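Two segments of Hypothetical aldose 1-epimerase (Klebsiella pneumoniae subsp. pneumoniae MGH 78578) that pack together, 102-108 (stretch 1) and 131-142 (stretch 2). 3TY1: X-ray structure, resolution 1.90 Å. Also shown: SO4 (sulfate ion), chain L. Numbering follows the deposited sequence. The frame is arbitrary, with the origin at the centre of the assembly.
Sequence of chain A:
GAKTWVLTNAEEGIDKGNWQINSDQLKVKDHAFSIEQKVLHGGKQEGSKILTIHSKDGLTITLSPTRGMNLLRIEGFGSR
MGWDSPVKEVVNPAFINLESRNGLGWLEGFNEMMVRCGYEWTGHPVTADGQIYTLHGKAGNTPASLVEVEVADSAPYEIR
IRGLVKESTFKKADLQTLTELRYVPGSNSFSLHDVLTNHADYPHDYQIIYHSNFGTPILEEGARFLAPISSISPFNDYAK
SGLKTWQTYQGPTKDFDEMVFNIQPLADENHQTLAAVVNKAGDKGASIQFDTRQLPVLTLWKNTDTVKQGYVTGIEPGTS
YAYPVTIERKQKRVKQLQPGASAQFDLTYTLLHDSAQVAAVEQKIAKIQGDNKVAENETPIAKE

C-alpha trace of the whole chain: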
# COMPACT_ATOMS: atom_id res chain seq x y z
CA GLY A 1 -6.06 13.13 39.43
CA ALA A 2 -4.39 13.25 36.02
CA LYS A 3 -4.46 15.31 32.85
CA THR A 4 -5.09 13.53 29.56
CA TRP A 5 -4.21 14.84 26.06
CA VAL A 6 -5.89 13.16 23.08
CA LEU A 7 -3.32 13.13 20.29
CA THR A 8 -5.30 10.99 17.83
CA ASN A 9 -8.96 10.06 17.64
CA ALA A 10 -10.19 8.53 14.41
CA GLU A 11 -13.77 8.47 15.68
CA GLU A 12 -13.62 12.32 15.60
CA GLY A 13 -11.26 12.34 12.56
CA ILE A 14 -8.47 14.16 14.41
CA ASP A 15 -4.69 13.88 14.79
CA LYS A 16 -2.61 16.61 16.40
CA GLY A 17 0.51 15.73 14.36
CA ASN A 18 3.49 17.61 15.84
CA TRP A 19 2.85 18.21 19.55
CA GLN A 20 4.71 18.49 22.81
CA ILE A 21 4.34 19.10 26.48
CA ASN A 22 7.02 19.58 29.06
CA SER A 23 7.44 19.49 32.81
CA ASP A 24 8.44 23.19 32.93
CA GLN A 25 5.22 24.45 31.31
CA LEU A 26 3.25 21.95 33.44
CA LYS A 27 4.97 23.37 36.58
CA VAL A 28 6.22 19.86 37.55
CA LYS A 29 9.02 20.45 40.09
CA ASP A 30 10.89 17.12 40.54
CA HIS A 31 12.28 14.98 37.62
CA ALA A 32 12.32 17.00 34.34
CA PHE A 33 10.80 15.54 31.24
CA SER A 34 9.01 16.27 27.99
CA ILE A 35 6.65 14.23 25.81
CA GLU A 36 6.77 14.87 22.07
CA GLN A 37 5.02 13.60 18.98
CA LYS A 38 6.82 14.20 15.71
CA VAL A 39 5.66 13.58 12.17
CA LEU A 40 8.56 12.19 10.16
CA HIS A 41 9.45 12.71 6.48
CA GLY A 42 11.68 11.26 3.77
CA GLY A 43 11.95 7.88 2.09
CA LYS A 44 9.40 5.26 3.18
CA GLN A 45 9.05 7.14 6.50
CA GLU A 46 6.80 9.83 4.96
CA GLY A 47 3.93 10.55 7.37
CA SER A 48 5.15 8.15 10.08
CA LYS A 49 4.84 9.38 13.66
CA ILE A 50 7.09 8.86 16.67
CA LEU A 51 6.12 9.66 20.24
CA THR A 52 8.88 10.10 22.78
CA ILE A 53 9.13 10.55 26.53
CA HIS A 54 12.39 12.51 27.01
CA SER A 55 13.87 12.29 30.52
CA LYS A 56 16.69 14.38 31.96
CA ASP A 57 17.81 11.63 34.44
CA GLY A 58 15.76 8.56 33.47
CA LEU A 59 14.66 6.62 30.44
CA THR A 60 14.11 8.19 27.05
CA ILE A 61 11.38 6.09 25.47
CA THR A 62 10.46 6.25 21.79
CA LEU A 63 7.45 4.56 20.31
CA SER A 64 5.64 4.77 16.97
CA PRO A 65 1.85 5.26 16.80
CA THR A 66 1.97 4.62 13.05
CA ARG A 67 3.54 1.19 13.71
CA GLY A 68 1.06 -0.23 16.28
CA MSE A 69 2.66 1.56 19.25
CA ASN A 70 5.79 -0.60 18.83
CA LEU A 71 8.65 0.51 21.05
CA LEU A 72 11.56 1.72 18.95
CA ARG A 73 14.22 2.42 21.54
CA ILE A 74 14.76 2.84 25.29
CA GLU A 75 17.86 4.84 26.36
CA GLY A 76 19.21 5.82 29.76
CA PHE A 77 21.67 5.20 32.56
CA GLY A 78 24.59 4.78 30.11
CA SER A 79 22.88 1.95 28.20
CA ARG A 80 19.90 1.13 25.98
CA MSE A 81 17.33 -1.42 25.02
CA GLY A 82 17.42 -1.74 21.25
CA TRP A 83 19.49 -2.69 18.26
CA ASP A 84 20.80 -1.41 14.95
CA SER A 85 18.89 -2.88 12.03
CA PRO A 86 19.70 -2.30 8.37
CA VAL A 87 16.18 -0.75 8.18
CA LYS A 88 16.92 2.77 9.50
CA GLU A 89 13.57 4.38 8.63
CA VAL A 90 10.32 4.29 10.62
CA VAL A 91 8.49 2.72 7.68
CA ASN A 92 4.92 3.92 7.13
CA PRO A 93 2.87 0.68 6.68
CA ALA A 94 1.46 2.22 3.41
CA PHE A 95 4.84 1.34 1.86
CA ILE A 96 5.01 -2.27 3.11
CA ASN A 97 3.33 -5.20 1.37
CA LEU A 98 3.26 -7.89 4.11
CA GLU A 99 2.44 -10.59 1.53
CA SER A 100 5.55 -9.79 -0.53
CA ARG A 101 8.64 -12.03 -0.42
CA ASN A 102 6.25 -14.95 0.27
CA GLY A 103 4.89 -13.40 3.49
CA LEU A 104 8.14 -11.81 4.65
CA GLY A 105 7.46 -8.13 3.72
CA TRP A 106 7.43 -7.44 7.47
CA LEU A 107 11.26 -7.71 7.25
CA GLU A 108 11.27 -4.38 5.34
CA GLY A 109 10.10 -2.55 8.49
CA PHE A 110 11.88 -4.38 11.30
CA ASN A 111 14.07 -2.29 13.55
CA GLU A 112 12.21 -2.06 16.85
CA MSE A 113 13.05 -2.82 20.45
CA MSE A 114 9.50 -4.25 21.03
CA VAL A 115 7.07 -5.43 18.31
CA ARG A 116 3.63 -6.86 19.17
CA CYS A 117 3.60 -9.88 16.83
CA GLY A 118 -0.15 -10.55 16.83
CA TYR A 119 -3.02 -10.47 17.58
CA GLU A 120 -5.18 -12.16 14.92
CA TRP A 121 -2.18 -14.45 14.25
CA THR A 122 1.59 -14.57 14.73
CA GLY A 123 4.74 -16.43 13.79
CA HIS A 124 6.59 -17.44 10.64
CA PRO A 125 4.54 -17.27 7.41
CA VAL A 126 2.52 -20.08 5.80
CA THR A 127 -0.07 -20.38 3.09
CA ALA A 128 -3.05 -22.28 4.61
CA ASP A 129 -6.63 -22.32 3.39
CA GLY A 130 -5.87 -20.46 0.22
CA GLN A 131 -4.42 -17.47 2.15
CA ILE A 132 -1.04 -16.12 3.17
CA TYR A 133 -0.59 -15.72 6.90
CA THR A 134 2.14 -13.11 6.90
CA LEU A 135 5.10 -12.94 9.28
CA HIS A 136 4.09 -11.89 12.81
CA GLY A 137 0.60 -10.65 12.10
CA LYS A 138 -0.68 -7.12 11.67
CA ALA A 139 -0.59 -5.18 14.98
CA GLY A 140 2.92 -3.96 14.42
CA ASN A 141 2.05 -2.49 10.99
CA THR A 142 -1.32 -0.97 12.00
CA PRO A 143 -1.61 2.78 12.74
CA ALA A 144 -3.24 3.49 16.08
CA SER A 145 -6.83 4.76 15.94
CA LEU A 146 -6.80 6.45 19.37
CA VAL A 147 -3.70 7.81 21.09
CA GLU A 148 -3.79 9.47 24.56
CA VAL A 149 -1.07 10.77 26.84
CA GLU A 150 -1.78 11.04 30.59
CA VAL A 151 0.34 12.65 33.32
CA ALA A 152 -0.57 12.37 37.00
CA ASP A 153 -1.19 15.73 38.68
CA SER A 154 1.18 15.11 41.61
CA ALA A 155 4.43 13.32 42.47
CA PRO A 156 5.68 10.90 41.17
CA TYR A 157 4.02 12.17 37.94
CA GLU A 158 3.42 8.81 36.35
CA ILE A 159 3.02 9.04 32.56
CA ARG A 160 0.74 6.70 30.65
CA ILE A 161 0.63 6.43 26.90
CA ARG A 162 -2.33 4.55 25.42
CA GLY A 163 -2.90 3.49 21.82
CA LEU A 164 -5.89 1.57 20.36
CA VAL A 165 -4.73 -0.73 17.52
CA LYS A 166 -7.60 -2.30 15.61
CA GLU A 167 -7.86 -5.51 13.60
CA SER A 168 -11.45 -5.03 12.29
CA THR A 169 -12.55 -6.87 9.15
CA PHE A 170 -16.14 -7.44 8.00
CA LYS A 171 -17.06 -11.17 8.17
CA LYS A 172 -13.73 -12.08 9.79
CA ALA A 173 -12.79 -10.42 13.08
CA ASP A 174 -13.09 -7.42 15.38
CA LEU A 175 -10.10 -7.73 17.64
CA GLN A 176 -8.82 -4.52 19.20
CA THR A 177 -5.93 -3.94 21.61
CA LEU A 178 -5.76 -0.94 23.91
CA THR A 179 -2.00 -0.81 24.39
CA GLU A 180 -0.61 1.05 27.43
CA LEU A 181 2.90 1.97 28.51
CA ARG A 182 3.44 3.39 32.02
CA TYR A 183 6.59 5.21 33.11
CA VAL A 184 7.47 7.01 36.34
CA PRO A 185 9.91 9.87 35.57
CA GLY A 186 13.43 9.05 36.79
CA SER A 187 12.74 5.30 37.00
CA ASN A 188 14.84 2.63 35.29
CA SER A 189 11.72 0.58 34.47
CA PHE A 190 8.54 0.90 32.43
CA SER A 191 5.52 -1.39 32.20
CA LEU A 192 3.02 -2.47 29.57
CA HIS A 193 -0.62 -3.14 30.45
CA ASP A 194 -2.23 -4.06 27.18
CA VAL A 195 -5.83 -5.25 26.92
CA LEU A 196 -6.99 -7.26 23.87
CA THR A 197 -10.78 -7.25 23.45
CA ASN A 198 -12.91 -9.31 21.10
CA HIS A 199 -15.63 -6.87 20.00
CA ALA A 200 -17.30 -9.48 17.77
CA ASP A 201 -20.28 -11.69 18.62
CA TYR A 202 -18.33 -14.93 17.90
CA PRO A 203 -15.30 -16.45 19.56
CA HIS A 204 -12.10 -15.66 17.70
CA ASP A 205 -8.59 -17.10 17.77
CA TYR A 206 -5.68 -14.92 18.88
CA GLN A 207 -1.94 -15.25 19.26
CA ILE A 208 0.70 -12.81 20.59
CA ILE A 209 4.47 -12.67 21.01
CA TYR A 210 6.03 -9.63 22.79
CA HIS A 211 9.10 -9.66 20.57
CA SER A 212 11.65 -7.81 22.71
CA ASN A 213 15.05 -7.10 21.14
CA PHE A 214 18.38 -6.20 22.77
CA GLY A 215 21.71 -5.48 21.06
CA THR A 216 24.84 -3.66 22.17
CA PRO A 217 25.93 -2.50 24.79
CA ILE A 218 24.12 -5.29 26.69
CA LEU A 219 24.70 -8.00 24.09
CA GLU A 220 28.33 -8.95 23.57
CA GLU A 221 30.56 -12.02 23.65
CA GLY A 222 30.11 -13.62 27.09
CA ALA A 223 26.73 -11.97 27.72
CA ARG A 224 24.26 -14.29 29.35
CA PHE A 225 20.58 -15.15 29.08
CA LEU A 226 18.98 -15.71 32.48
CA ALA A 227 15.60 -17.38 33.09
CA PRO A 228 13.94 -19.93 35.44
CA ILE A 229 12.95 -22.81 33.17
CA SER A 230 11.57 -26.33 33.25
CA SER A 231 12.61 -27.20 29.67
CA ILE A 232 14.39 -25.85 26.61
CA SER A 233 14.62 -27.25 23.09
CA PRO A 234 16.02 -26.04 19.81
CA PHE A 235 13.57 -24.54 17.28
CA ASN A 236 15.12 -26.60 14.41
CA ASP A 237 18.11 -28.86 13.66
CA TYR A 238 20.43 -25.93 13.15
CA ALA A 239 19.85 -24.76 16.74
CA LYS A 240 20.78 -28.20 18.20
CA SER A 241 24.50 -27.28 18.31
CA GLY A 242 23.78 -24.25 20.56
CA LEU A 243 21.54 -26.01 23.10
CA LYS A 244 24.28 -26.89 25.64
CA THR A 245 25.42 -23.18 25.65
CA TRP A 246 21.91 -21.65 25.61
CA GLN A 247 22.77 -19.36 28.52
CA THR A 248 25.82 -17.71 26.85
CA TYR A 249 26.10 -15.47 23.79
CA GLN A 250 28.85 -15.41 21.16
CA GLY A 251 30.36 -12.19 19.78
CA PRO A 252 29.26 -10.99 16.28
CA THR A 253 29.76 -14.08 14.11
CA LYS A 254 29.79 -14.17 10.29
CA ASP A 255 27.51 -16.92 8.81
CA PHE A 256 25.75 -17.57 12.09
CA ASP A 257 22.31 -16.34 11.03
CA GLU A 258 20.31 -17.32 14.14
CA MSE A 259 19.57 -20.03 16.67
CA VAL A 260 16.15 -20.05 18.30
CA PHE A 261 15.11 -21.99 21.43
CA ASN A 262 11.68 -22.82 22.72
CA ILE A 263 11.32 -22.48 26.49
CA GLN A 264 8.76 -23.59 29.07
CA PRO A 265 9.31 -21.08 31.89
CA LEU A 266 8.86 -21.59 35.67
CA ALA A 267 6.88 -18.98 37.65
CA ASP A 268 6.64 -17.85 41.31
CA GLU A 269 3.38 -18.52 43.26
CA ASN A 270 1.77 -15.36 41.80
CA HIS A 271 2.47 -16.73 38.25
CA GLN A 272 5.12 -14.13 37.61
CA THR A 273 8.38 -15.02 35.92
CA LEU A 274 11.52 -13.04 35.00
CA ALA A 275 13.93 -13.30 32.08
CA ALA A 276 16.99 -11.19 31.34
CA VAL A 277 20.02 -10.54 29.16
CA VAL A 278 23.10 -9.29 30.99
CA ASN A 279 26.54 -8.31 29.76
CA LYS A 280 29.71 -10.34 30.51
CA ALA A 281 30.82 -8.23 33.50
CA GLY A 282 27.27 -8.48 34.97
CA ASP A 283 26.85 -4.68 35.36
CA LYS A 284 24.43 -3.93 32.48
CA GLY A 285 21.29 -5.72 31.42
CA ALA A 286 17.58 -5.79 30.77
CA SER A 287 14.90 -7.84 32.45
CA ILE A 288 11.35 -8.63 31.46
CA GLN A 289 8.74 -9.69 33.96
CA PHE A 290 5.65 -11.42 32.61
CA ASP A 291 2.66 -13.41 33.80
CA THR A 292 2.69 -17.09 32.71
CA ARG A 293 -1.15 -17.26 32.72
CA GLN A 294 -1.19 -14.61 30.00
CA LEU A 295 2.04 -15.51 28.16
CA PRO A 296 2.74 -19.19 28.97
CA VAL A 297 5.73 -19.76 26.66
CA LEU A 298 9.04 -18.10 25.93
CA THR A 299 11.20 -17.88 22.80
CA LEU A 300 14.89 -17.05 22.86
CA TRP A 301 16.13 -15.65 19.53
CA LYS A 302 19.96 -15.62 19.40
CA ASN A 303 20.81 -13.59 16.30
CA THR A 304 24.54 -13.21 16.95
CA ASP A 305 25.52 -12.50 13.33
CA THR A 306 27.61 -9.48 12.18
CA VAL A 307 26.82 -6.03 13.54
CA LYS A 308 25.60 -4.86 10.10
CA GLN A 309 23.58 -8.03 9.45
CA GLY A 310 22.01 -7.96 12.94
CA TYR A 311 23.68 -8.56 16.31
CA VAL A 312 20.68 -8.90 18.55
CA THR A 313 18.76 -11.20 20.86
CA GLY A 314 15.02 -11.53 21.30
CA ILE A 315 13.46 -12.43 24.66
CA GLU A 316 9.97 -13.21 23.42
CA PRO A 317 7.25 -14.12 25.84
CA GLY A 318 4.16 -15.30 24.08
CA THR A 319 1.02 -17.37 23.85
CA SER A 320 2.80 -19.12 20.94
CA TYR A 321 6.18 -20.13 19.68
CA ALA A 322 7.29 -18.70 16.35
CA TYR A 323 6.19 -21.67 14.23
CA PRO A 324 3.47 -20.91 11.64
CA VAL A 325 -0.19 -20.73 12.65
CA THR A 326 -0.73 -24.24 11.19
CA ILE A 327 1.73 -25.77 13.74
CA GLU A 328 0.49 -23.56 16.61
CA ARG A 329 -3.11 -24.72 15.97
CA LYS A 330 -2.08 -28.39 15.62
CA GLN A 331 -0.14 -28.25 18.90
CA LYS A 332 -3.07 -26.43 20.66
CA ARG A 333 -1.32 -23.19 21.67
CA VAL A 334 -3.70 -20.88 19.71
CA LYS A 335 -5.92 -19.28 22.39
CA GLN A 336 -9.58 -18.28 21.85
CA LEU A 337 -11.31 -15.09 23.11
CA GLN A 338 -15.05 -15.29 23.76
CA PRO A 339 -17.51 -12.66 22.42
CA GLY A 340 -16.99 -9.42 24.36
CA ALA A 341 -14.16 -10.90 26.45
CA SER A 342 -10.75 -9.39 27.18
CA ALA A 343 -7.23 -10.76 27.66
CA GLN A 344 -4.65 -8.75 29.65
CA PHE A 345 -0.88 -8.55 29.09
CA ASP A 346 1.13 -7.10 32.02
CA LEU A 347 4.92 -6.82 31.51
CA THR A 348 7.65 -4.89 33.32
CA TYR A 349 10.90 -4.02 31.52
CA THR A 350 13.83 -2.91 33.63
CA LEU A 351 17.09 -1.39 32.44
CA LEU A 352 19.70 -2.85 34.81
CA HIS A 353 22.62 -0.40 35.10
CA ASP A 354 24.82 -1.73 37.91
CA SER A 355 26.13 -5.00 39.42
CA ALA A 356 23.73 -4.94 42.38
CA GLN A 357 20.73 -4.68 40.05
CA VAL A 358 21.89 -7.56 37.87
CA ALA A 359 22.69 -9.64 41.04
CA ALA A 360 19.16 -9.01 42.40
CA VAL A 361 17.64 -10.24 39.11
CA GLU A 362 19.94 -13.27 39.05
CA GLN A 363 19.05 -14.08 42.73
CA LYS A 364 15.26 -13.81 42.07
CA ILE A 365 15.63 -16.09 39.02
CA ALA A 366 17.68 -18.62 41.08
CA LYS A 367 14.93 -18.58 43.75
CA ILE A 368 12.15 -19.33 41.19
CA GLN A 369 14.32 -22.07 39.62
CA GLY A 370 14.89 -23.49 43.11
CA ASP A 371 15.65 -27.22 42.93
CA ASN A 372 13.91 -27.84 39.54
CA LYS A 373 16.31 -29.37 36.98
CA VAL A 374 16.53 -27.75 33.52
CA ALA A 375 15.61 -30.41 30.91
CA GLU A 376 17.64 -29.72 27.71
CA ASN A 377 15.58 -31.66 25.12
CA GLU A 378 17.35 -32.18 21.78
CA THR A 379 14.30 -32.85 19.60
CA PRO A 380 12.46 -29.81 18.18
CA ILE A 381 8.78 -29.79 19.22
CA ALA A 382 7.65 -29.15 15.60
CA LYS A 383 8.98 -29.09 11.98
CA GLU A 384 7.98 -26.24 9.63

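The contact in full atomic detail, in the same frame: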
# COMPACT_ATOMS: atom_id res chain seq x y z
N ASN A 102 6.92 -13.74 -0.25
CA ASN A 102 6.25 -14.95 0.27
C ASN A 102 5.90 -14.82 1.77
O ASN A 102 6.22 -15.70 2.58
CB ASN A 102 7.17 -16.18 0.04
CG ASN A 102 6.48 -17.51 0.31
OD1 ASN A 102 5.26 -17.60 0.21
ND2 ASN A 102 7.28 -18.57 0.59
N GLY A 103 5.29 -13.69 2.13
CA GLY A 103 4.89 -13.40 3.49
C GLY A 103 5.97 -12.87 4.43
O GLY A 103 5.79 -12.87 5.66
N LEU A 104 7.06 -12.39 3.87
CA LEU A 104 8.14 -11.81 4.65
C LEU A 104 8.34 -10.29 4.45
O LEU A 104 9.34 -9.73 4.88
CB LEU A 104 9.42 -12.57 4.35
CG LEU A 104 9.50 -14.07 4.69
CD1 LEU A 104 10.86 -14.67 4.09
CD2 LEU A 104 9.38 -14.24 6.19
N GLY A 105 7.37 -9.60 3.88
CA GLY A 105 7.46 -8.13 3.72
C GLY A 105 7.67 -7.38 5.02
O GLY A 105 8.26 -6.30 5.04
N TRP A 106 7.20 -7.97 6.12
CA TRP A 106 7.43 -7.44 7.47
C TRP A 106 8.92 -7.15 7.74
O TRP A 106 9.23 -6.25 8.52
CB TRP A 106 6.90 -8.46 8.46
CG TRP A 106 6.89 -8.17 9.88
CD1 TRP A 106 5.79 -7.76 10.65
CD2 TRP A 106 7.94 -8.40 10.80
NE1 TRP A 106 6.14 -7.71 11.97
CE2 TRP A 106 7.45 -8.10 12.10
CE3 TRP A 106 9.25 -8.88 10.67
CZ2 TRP A 106 8.24 -8.22 13.24
CZ3 TRP A 106 10.03 -9.00 11.81
CH2 TRP A 106 9.52 -8.65 13.06
N LEU A 107 9.83 -7.94 7.14
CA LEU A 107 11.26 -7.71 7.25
C LEU A 107 11.73 -6.32 6.75
O LEU A 107 12.78 -5.85 7.15
CB LEU A 107 12.04 -8.82 6.56
CG LEU A 107 11.97 -10.26 7.13
CD1 LEU A 107 12.72 -11.18 6.17
CD2 LEU A 107 12.55 -10.36 8.54
N GLU A 108 10.95 -5.69 5.88
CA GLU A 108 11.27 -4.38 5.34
C GLU A 108 11.07 -3.25 6.34
O GLU A 108 11.54 -2.12 6.11
CB GLU A 108 10.47 -4.12 4.04
CG GLU A 108 10.76 -5.20 2.96
CD GLU A 108 10.09 -4.98 1.61
OE1 GLU A 108 9.28 -4.04 1.44
OE2 GLU A 108 10.42 -5.76 0.68
N GLN A 131 -4.87 -18.84 1.81
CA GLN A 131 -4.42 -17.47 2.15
C GLN A 131 -3.04 -17.43 2.75
O GLN A 131 -2.61 -18.38 3.40
CB GLN A 131 -5.43 -16.80 3.11
CG GLN A 131 -5.16 -16.92 4.60
CD GLN A 131 -6.05 -15.99 5.43
OE1 GLN A 131 -7.26 -15.96 5.27
NE2 GLN A 131 -5.44 -15.23 6.33
N ILE A 132 -2.38 -16.29 2.60
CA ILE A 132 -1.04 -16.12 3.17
C ILE A 132 -1.19 -15.53 4.55
O ILE A 132 -1.69 -14.43 4.69
CB ILE A 132 -0.17 -15.21 2.32
CG1 ILE A 132 0.01 -15.76 0.90
CG2 ILE A 132 1.22 -15.06 2.97
CD1 ILE A 132 0.66 -14.75 -0.09
N TYR A 133 -0.73 -16.25 5.56
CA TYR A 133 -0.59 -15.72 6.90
C TYR A 133 0.80 -15.14 6.95
O TYR A 133 1.76 -15.88 6.92
CB TYR A 133 -0.71 -16.85 7.92
CG TYR A 133 -2.13 -17.33 8.07
CD1 TYR A 133 -3.00 -16.68 8.94
CD2 TYR A 133 -2.60 -18.42 7.34
CE1 TYR A 133 -4.31 -17.11 9.09
CE2 TYR A 133 -3.90 -18.87 7.48
CZ TYR A 133 -4.76 -18.21 8.35
OH TYR A 133 -6.04 -18.63 8.49
N THR A 134 0.88 -13.83 7.02
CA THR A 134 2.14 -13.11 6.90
C THR A 134 2.89 -13.07 8.23
O THR A 134 2.29 -13.16 9.30
CB THR A 134 1.89 -11.72 6.33
OG1 THR A 134 0.96 -11.03 7.18
CG2 THR A 134 1.31 -11.84 4.90
N LEU A 135 4.21 -12.91 8.14
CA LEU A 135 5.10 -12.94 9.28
C LEU A 135 4.66 -12.02 10.42
O LEU A 135 4.64 -10.78 10.29
CB LEU A 135 6.53 -12.53 8.85
CG LEU A 135 7.60 -12.47 9.96
CD1 LEU A 135 7.78 -13.81 10.68
CD2 LEU A 135 8.94 -12.04 9.35
N HIS A 136 4.35 -12.62 11.55
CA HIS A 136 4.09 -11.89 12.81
C HIS A 136 2.87 -11.01 12.85
O HIS A 136 2.79 -10.09 13.68
CB HIS A 136 5.36 -11.11 13.27
CG HIS A 136 6.45 -12.01 13.73
ND1 HIS A 136 6.20 -13.18 14.43
CD2 HIS A 136 7.81 -11.92 13.64
CE1 HIS A 136 7.34 -13.77 14.72
NE2 HIS A 136 8.33 -13.03 14.27
N GLY A 137 1.88 -11.32 12.02
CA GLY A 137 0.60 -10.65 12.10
C GLY A 137 0.62 -9.19 11.70
O GLY A 137 1.55 -8.70 10.98
N LYS A 138 -0.41 -8.49 12.15
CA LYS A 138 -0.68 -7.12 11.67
C LYS A 138 -0.56 -5.99 12.66
O LYS A 138 -0.47 -4.83 12.21
CB LYS A 138 -2.05 -7.05 10.97
CG LYS A 138 -2.05 -7.77 9.59
CD LYS A 138 -3.32 -7.48 8.78
CE LYS A 138 -3.29 -6.09 8.07
NZ LYS A 138 -4.61 -5.74 7.43
N ALA A 139 -0.54 -6.26 13.97
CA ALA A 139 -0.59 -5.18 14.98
C ALA A 139 0.55 -4.22 14.79
O ALA A 139 0.37 -2.98 14.82
CB ALA A 139 -0.60 -5.74 16.44
N GLY A 140 1.73 -4.77 14.58
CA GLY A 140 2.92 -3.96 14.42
C GLY A 140 2.97 -3.03 13.20
O GLY A 140 3.79 -2.09 13.17
N ASN A 141 2.15 -3.32 12.19
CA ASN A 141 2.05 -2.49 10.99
C ASN A 141 0.67 -1.84 10.84
O ASN A 141 0.26 -1.52 9.75
CB ASN A 141 2.47 -3.28 9.77
CG ASN A 141 3.97 -3.39 9.65
OD1 ASN A 141 4.60 -2.50 9.12
ND2 ASN A 141 4.55 -4.50 10.11
N THR A 142 -0.01 -1.61 11.97
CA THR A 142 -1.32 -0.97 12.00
C THR A 142 -1.21 0.36 12.74
O THR A 142 -0.81 0.38 13.89
CB THR A 142 -2.36 -1.86 12.73
OG1 THR A 142 -2.46 -3.11 12.03
CG2 THR A 142 -3.74 -1.16 12.83
S SO4 L . 12.13 -13.34 13.71
O1 SO4 L . 13.02 -12.21 13.43
O2 SO4 L . 12.82 -14.34 14.56
O3 SO4 L . 10.92 -12.90 14.39
O4 SO4 L . 11.75 -13.95 12.43
O HOH W 1 7.69 -4.65 10.13
O HOH W 2 3.52 -7.48 14.10

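The contact is small, burying 436 Å² over both sides, and it turns on two side chains. Trp106 from the first stretch and Leu135 from the second each point toward the other stretch, and they give up the most surface, 112 and 103 Å². Around them the two backbones come close at one place, Gly103, where there is no side chain in the way of Ile132.

Gly103 CA lies 4.4 Å from Thr134 CA. The carbonyl of Gly103 accepts the one direct hydrogen bond between the stretches: Leu135 N to Gly103 O is 2.9 Å, with an angle of 163° at the hydrogen. The bond falls where the register pairs Gly103 with Thr134 and Leu104 with Leu135. The missing side chain matters here. An ideal CB on Gly103 would point toward the second stretch and sit 3.3 Å from Ile132 CG2, which is tight. Without it, the CG2 methyl of Ile132 rests against the bare backbone, 4.1 Å from Gly103 CA. The positive phi of Gly103, 81°, also favours glycine.

Leu135 is the main bump on the second stretch. Its CD2 methyl enters a hollow lined by three side chains of the first. Leu135 CD2 lies 3.4 Å from Trp106 CE3, a close fit, 3.9 Å from Leu104 CD2 and 4.1 Å from Leu107 CD2. The CA-to-CB bond of Leu104 points away from the second stretch and that of Leu107 points sideways, yet the ends of both side chains come nearer and help to line the hollow. The 3-10 segment 105-108 carries Trp106 and Leu107. The backbone bond from Leu107 N to Leu104 O, 2.9 Å, spans the stretch that carries the three side chains.

Trp106 is the answering bump. Its indole lies against the type II turn from Thr134 to Gly137. The turn's closing bond, Gly137 N to Thr134 O at 3.3 Å, is weak. The carbonyl of Leu135 and the ring of His136 lie over one face of the indole, with Leu135 O 3.3 Å from Trp106 CD1. His136 CB stands 4.1 Å from the centroid of the Trp106 five-membered ring, a CH-pi contact. The imidazole then turns its edge to the face of the six-membered ring. The centroids of the Trp106 six-membered ring and the His136 ring are 5.0 Å apart and the planes meet at 68°; His136 CD2 comes 3.7 Å from Trp106 CH2. His136 NE2 donates a hydrogen bond to O3 of the sulfate, 2.6 Å, an ion probably from the crystallisation liquor.

Asn141 closes in near the five-membered ring, its ND2 3.5 Å from Trp106 CD1. Two waters bridge the stretches. Water 1 donates to Trp106 O at 2.7 Å and accepts from Asn141 ND2 at 3.1 Å. Water 2 donates to His136 O at 2.7 Å and accepts from Gly140 N at 3.3 Å; its bond from Trp106 NE1, 3.4 Å, is weak.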